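Local coordinates for pngf-ii (Elizabethkingia meningoseptica, PDB 4R4X), which probably removes N-linked glycans from glycoproteins and glycopeptides, as a bacterial peptide:N-glycosidase related to PNGase F, at residues L80-G92 against G96-S108. Numbering follows the deposited sequence.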
ATOM      1  N   LEU A  80     -33.202  13.397  -6.542  1.00 21.59           N
ATOM      2  CA  LEU A  80     -34.453  13.565  -5.791  1.00 22.47           C
ATOM      3  C   LEU A  80     -35.573  12.741  -6.429  1.00 23.28           C
ATOM      4  O   LEU A  80     -36.260  12.005  -5.740  1.00 22.17           O
ATOM      5  CB  LEU A  80     -34.838  15.050  -5.711  1.00 21.36           C
ATOM      6  CG  LEU A  80     -33.809  15.897  -4.957  1.00 21.72           C
ATOM      7  CD1 LEU A  80     -34.318  17.307  -4.735  1.00 21.93           C
ATOM      8  CD2 LEU A  80     -33.433  15.221  -3.652  1.00 21.79           C
ATOM      9  N   ALA A  81     -35.706  12.837  -7.753  1.00 24.09           N
ATOM     10  CA  ALA A  81     -36.759  12.114  -8.486  1.00 25.41           C
ATOM     11  C   ALA A  81     -36.722  10.604  -8.237  1.00 24.98           C
ATOM     12  O   ALA A  81     -37.766   9.969  -8.187  1.00 24.49           O
ATOM     13  CB  ALA A  81     -36.663  12.417  -9.986  1.00 26.88           C
ATOM     14  N   LYS A  82     -35.530  10.036  -8.028  1.00 24.96           N
ATOM     15  CA  LYS A  82     -35.395   8.600  -7.796  1.00 24.01           C
ATOM     16  C   LYS A  82     -35.797   8.104  -6.410  1.00 24.11           C
ATOM     17  O   LYS A  82     -35.958   6.908  -6.221  1.00 23.21           O
ATOM     18  CB  LYS A  82     -33.968   8.139  -8.093  1.00 25.69           C
ATOM     19  CG  LYS A  82     -33.619   8.191  -9.575  1.00 27.08           C
ATOM     20  CD  LYS A  82     -32.135   7.940  -9.798  1.00 27.69           C
ATOM     21  CE  LYS A  82     -31.800   8.037 -11.273  1.00 28.70           C
ATOM     22  NZ  LYS A  82     -30.336   8.005 -11.477  1.00 29.51           N
ATOM     23  N   GLN A  83     -35.937   8.994  -5.433  1.00 22.62           N
ATOM     24  CA  GLN A  83     -36.272   8.550  -4.076  1.00 23.21           C
ATOM     25  C   GLN A  83     -37.693   8.024  -4.121  1.00 23.38           C
ATOM     26  O   GLN A  83     -38.535   8.644  -4.747  1.00 24.09           O
ATOM     27  CB  GLN A  83     -36.157   9.712  -3.070  1.00 21.22           C
ATOM     28  CG  GLN A  83     -34.736  10.253  -3.006  1.00 21.30           C
ATOM     29  CD  GLN A  83     -34.520  11.310  -1.937  1.00 21.05           C
ATOM     30  OE1 GLN A  83     -35.456  11.767  -1.269  1.00 19.43           O
ATOM     31  NE2 GLN A  83     -33.258  11.681  -1.755  1.00 19.25           N
ATOM     32  N   GLU A  84     -37.938   6.897  -3.470  1.00 25.37           N
ATOM     33  CA  GLU A  84     -39.264   6.281  -3.406  1.00 28.75           C
ATOM     34  C   GLU A  84     -39.771   6.283  -1.979  1.00 26.58           C
ATOM     35  O   GLU A  84     -39.202   5.606  -1.130  1.00 26.38           O
ATOM     36  CB  GLU A  84     -39.192   4.825  -3.851  1.00 32.82           C
ATOM     37  CG  GLU A  84     -39.078   4.617  -5.343  1.00 37.67           C
ATOM     38  CD  GLU A  84     -39.250   3.149  -5.719  1.00 43.66           C
ATOM     39  OE1 GLU A  84     -38.309   2.353  -5.503  1.00 47.06           O
ATOM     40  OE2 GLU A  84     -40.337   2.790  -6.219  1.00 49.59           O
ATOM     41  N   PHE A  85     -40.849   7.019  -1.732  1.00 25.28           N
ATOM     42  CA  PHE A  85     -41.481   7.087  -0.414  1.00 26.26           C
ATOM     43  C   PHE A  85     -42.889   6.491  -0.397  1.00 27.28           C
ATOM     44  O   PHE A  85     -43.636   6.625  -1.368  1.00 27.89           O
ATOM     45  CB  PHE A  85     -41.513   8.537   0.074  1.00 26.43           C
ATOM     46  CG  PHE A  85     -40.196   8.998   0.605  1.00 25.69           C
ATOM     47  CD1 PHE A  85     -39.822   8.705   1.908  1.00 25.90           C
ATOM     48  CD2 PHE A  85     -39.305   9.684  -0.209  1.00 26.70           C
ATOM     49  CE1 PHE A  85     -38.583   9.101   2.394  1.00 26.16           C
ATOM     50  CE2 PHE A  85     -38.065  10.078   0.273  1.00 24.60           C
ATOM     51  CZ  PHE A  85     -37.705   9.785   1.568  1.00 24.88           C
ATOM     52  N   LYS A  86     -43.220   5.812   0.694  1.00 27.34           N
ATOM     53  CA  LYS A  86     -44.581   5.347   0.946  1.00 30.02           C
ATOM     54  C   LYS A  86     -45.237   6.321   1.933  1.00 28.37           C
ATOM     55  O   LYS A  86     -44.624   6.674   2.950  1.00 25.05           O
ATOM     56  CB  LYS A  86     -44.584   3.940   1.561  1.00 34.16           C
ATOM     57  CG  LYS A  86     -43.822   2.861   0.793  1.00 39.24           C
ATOM     58  CD  LYS A  86     -44.620   2.276  -0.371  1.00 43.23           C
ATOM     59  CE  LYS A  86     -44.378   3.008  -1.689  1.00 47.25           C
ATOM     60  NZ  LYS A  86     -42.978   2.857  -2.189  1.00 50.14           N
ATOM     61  N   PRO A  87     -46.477   6.757   1.639  1.00 27.35           N
ATOM     62  CA  PRO A  87     -47.165   7.659   2.558  1.00 26.87           C
ATOM     63  C   PRO A  87     -47.670   6.919   3.800  1.00 26.71           C
ATOM     64  O   PRO A  87     -47.838   5.691   3.775  1.00 26.27           O
ATOM     65  CB  PRO A  87     -48.332   8.215   1.705  1.00 27.31           C
ATOM     66  CG  PRO A  87     -48.601   7.159   0.679  1.00 27.13           C
ATOM     67  CD  PRO A  87     -47.295   6.437   0.444  1.00 27.69           C
ATOM     68  N   THR A  88     -47.837   7.651   4.894  1.00 24.54           N
ATOM     69  CA  THR A  88     -48.558   7.160   6.056  1.00 24.93           C
ATOM     70  C   THR A  88     -49.575   8.219   6.476  1.00 24.52           C
ATOM     71  O   THR A  88     -49.555   9.352   5.992  1.00 24.44           O
ATOM     72  CB  THR A  88     -47.653   6.877   7.284  1.00 26.13           C
ATOM     73  OG1 THR A  88     -47.350   8.104   7.971  1.00 24.45           O
ATOM     74  CG2 THR A  88     -46.369   6.162   6.879  1.00 26.98           C
ATOM     75  N   SER A  89     -50.450   7.846   7.394  1.00 24.45           N
ATOM     76  CA  SER A  89     -51.420   8.786   7.919  1.00 24.94           C
ATOM     77  C   SER A  89     -50.907   9.465   9.205  1.00 22.92           C
ATOM     78  O   SER A  89     -51.650  10.194   9.849  1.00 23.37           O
ATOM     79  CB  SER A  89     -52.754   8.067   8.151  1.00 25.38           C
ATOM     80  OG  SER A  89     -52.603   7.042   9.119  1.00 30.02           O
ATOM     81  N   GLU A  90     -49.639   9.262   9.568  1.00 20.88           N
ATOM     82  CA  GLU A  90     -49.148   9.825  10.815  1.00 21.88           C
ATOM     83  C   GLU A  90     -48.861  11.307  10.637  1.00 19.73           C
ATOM     84  O   GLU A  90     -48.261  11.730   9.635  1.00 19.62           O
ATOM     85  CB  GLU A  90     -47.919   9.084  11.333  1.00 24.31           C
ATOM     86  CG  GLU A  90     -48.272   7.693  11.820  1.00 28.45           C
ATOM     87  CD  GLU A  90     -47.086   6.911  12.301  1.00 31.41           C
ATOM     88  OE1 GLU A  90     -46.261   7.460  13.073  1.00 32.79           O
ATOM     89  OE2 GLU A  90     -46.995   5.732  11.914  1.00 34.69           O
ATOM     90  N   THR A  91     -49.334  12.083  11.602  1.00 18.11           N
ATOM     91  CA  THR A  91     -49.168  13.526  11.618  1.00 18.42           C
ATOM     92  C   THR A  91     -48.815  13.953  13.029  1.00 18.44           C
ATOM     93  O   THR A  91     -48.991  13.203  14.015  1.00 18.15           O
ATOM     94  CB  THR A  91     -50.439  14.298  11.141  1.00 19.86           C
ATOM     95  OG1 THR A  91     -51.512  14.093  12.056  1.00 21.62           O
ATOM     96  CG2 THR A  91     -50.882  13.842   9.767  1.00 19.85           C
ATOM     97  N   GLY A  92     -48.321  15.172  13.137  1.00 17.52           N
ATOM     98  CA  GLY A  92     -48.001  15.711  14.435  1.00 16.87           C
ATOM     99  C   GLY A  92     -47.399  17.081  14.295  1.00 17.08           C
ATOM    100  O   GLY A  92     -47.595  17.753  13.284  1.00 15.69           O
ATOM    101  N   GLY A  96     -43.404  23.198  16.797  1.00 17.68           N
ATOM    102  CA  GLY A  96     -44.538  24.021  16.443  1.00 17.47           C
ATOM    103  C   GLY A  96     -44.977  23.959  14.991  1.00 17.83           C
ATOM    104  O   GLY A  96     -45.935  24.640  14.629  1.00 19.53           O
ATOM    105  N   TYR A  97     -44.286  23.155  14.172  1.00 16.57           N
ATOM    106  CA  TYR A  97     -44.602  22.980  12.742  1.00 16.62           C
ATOM    107  C   TYR A  97     -45.366  21.684  12.466  1.00 16.74           C
ATOM    108  O   TYR A  97     -45.010  20.625  12.981  1.00 16.93           O
ATOM    109  CB  TYR A  97     -43.302  23.001  11.909  1.00 16.57           C
ATOM    110  CG  TYR A  97     -42.548  24.306  12.050  1.00 17.30           C
ATOM    111  CD1 TYR A  97     -43.040  25.471  11.468  1.00 18.61           C
ATOM    112  CD2 TYR A  97     -41.393  24.393  12.812  1.00 18.31           C
ATOM    113  CE1 TYR A  97     -42.382  26.673  11.599  1.00 19.53           C
ATOM    114  CE2 TYR A  97     -40.733  25.610  12.959  1.00 19.39           C
ATOM    115  CZ  TYR A  97     -41.244  26.742  12.351  1.00 19.21           C
ATOM    116  OH  TYR A  97     -40.611  27.947  12.488  1.00 21.85           O
ATOM    117  N   ASN A  98     -46.397  21.751  11.623  1.00 17.25           N
ATOM    118  CA  ASN A  98     -47.134  20.548  11.250  1.00 17.58           C
ATOM    119  C   ASN A  98     -46.277  19.628  10.389  1.00 17.42           C
ATOM    120  O   ASN A  98     -45.669  20.094   9.427  1.00 16.15           O
ATOM    121  CB  ASN A  98     -48.383  20.917  10.489  1.00 18.38           C
ATOM    122  CG  ASN A  98     -49.373  21.667  11.350  1.00 21.12           C
ATOM    123  OD1 ASN A  98     -49.694  21.254  12.452  1.00 20.67           O
ATOM    124  ND2 ASN A  98     -49.822  22.800  10.866  1.00 25.31           N
ATOM    125  N   VAL A  99     -46.239  18.345  10.746  1.00 16.91           N
ATOM    126  CA  VAL A  99     -45.426  17.346  10.050  1.00 17.47           C
ATOM    127  C   VAL A  99     -46.266  16.134   9.649  1.00 18.31           C
ATOM    128  O   VAL A  99     -47.263  15.796  10.314  1.00 17.85           O
ATOM    129  CB  VAL A  99     -44.197  16.879  10.878  1.00 17.36           C
ATOM    130  CG1 VAL A  99     -43.202  18.034  11.055  1.00 17.51           C
ATOM    131  CG2 VAL A  99     -44.597  16.322  12.240  1.00 16.82           C
ATOM    132  N   LYS A 100     -45.841  15.518   8.547  1.00 18.20           N
ATOM    133  CA  LYS A 100     -46.355  14.251   8.042  1.00 18.78           C
ATOM    134  C   LYS A 100     -45.189  13.288   8.008  1.00 18.86           C
ATOM    135  O   LYS A 100     -44.043  13.682   7.829  1.00 18.31           O
ATOM    136  CB  LYS A 100     -46.899  14.405   6.622  1.00 18.43           C
ATOM    137  CG  LYS A 100     -48.189  15.196   6.528  1.00 19.53           C
ATOM    138  CD  LYS A 100     -48.597  15.528   5.098  1.00 20.80           C
ATOM    139  CE  LYS A 100     -48.906  14.302   4.249  1.00 21.53           C
ATOM    140  NZ  LYS A 100     -49.918  13.387   4.861  1.00 22.24           N
ATOM    141  N   LYS A 101     -45.477  12.019   8.214  1.00 19.23           N
ATOM    142  CA  LYS A 101     -44.482  11.004   8.121  1.00 19.83           C
ATOM    143  C   LYS A 101     -44.620  10.230   6.836  1.00 20.38           C
ATOM    144  O   LYS A 101     -45.732   9.884   6.419  1.00 20.94           O
ATOM    145  CB  LYS A 101     -44.601  10.040   9.287  1.00 20.89           C
ATOM    146  CG  LYS A 101     -43.395   9.135   9.405  1.00 21.34           C
ATOM    147  CD  LYS A 101     -43.604   8.071  10.480  1.00 23.35           C
ATOM    148  CE  LYS A 101     -43.984   6.733   9.885  1.00 24.42           C
ATOM    149  NZ  LYS A 101     -43.999   5.674  10.919  1.00 25.83           N
ATOM    150  N   ALA A 102     -43.475   9.934   6.228  1.00 20.52           N
ATOM    151  CA  ALA A 102     -43.393   9.020   5.090  1.00 20.59           C
ATOM    152  C   ALA A 102     -42.245   8.078   5.361  1.00 22.45           C
ATOM    153  O   ALA A 102     -41.383   8.363   6.214  1.00 21.25           O
ATOM    154  CB  ALA A 102     -43.157   9.776   3.810  1.00 20.51           C
ATOM    155  N   VAL A 103     -42.235   6.959   4.641  1.00 23.31           N
ATOM    156  CA  VAL A 103     -41.258   5.902   4.875  1.00 24.90           C
ATOM    157  C   VAL A 103     -40.568   5.529   3.575  1.00 26.56           C
ATOM    158  O   VAL A 103     -41.211   5.450   2.524  1.00 25.55           O
ATOM    159  CB  VAL A 103     -41.910   4.631   5.448  1.00 25.85           C
ATOM    160  CG1 VAL A 103     -40.843   3.593   5.799  1.00 26.89           C
ATOM    161  CG2 VAL A 103     -42.734   4.949   6.678  1.00 26.16           C
ATOM    162  N   THR A 104     -39.252   5.330   3.652  1.00 28.60           N
ATOM    163  CA  THR A 104     -38.483   4.815   2.523  1.00 29.90           C
ATOM    164  C   THR A 104     -37.553   3.706   2.972  1.00 32.00           C
ATOM    165  O   THR A 104     -37.317   3.511   4.174  1.00 29.02           O
ATOM    166  CB  THR A 104     -37.688   5.906   1.779  1.00 30.00           C
ATOM    167  OG1 THR A 104     -37.192   5.371   0.545  1.00 31.19           O
ATOM    168  CG2 THR A 104     -36.506   6.459   2.619  1.00 29.83           C
ATOM    169  N   SER A 105     -37.035   2.994   1.973  1.00 34.47           N
ATOM    170  CA  SER A 105     -36.145   1.864   2.166  1.00 37.52           C
ATOM    171  C   SER A 105     -34.907   2.038   1.277  1.00 38.20           C
ATOM    172  O   SER A 105     -35.031   2.177   0.068  1.00 40.42           O
ATOM    173  CB  SER A 105     -36.883   0.570   1.812  1.00 39.28           C
ATOM    174  OG  SER A 105     -36.109  -0.571   2.140  1.00 42.51           O
ATOM    175  N   VAL A 106     -33.728   2.079   1.893  1.00 37.79           N
ATOM    176  CA  VAL A 106     -32.455   2.131   1.176  1.00 39.58           C
ATOM    177  C   VAL A 106     -31.549   1.023   1.719  1.00 40.40           C
ATOM    178  O   VAL A 106     -31.263   0.989   2.910  1.00 37.89           O
ATOM    179  CB  VAL A 106     -31.774   3.503   1.356  1.00 39.50           C
ATOM    180  CG1 VAL A 106     -30.431   3.552   0.624  1.00 40.05           C
ATOM    181  CG2 VAL A 106     -32.698   4.618   0.865  1.00 39.60           C
ATOM    182  N   ASN A 107     -31.118   0.109   0.854  1.00 45.03           N
ATOM    183  CA  ASN A 107     -30.260  -1.019   1.267  1.00 48.62           C
ATOM    184  C   ASN A 107     -30.789  -1.774   2.485  1.00 48.31           C
ATOM    185  O   ASN A 107     -30.056  -1.999   3.455  1.00 50.14           O
ATOM    186  CB  ASN A 107     -28.833  -0.537   1.548  1.00 50.27           C
ATOM    187  CG  ASN A 107     -28.158   0.018   0.319  1.00 54.14           C
ATOM    188  OD1 ASN A 107     -28.510  -0.332  -0.810  1.00 53.82           O
ATOM    189  ND2 ASN A 107     -27.179   0.891   0.527  1.00 55.84           N
ATOM    190  N   SER A 108     -32.070  -2.128   2.439  1.00 48.81           N
ATOM    191  CA  SER A 108     -32.739  -2.859   3.523  1.00 48.37           C
ATOM    192  C   SER A 108     -32.898  -2.066   4.831  1.00 45.71           C
ATOM    193  O   SER A 108     -33.586  -2.526   5.745  1.00 46.27           O
ATOM    194  CB  SER A 108     -32.041  -4.202   3.786  1.00 50.66           C
ATOM    195  OG  SER A 108     -31.958  -4.964   2.591  1.00 50.17           O
TER
HETATM  196  O   HOH W   1     -49.276  11.882   7.202  1.00 24.16           O
HETATM  197  O   HOH W   2     -47.085  10.652   4.239  1.00 24.24           O
HETATM  198  O   HOH W   3     -49.675  11.037   3.353  1.00 24.63           O
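Phe-85 meets Thr-104 with chi1 of -78°, which sets CG anti to the carbonyl carbon, beside the backbone N. Thr-104 CB lies over one ring face, 3.8 Å from the Phe-85 centroid, a CH-pi contact, and CG2 touches CE1. Chi1 of Thr-104 (-168°) carries OG1 to Glu-84 O, to which it donates over 2.6 Å, tying the side chain to the backbone of the segment 80-92. Backbone pairing follows: Lys-86 N to Val-103 O spans 2.7 Å and is nearly straight (173°), with Val-103 N returning to Lys-86 O. Beyond Pro-87 the register slips by two residues. There the Thr-88 N bond to Lys-101 O is weak, and Thr-88 OG1 adds a second donor to that oxygen at 2.9 Å, from above the carbonyl plane, and accepts from Glu-90 N at 3.0 Å, an ST turn. One water joins Thr-88 O, Glu-90 O and Lys-100 NZ. Glu-90 and Lys-101 run side by side to a salt bridge, OE2 to NZ 3.2 Å, while Lys-101 NZ also pairs with Glu-112 of strand 109-116, its stronger partner. Pairing resumes with Lys-101 N to Glu-90 O (3.1 Å) and the Thr-91/Lys-100 pair; Gly-92 and Val-99 then bond both ways. These features define an antiparallel beta hairpin interrupted by a beta bulge, within the N-terminal domain.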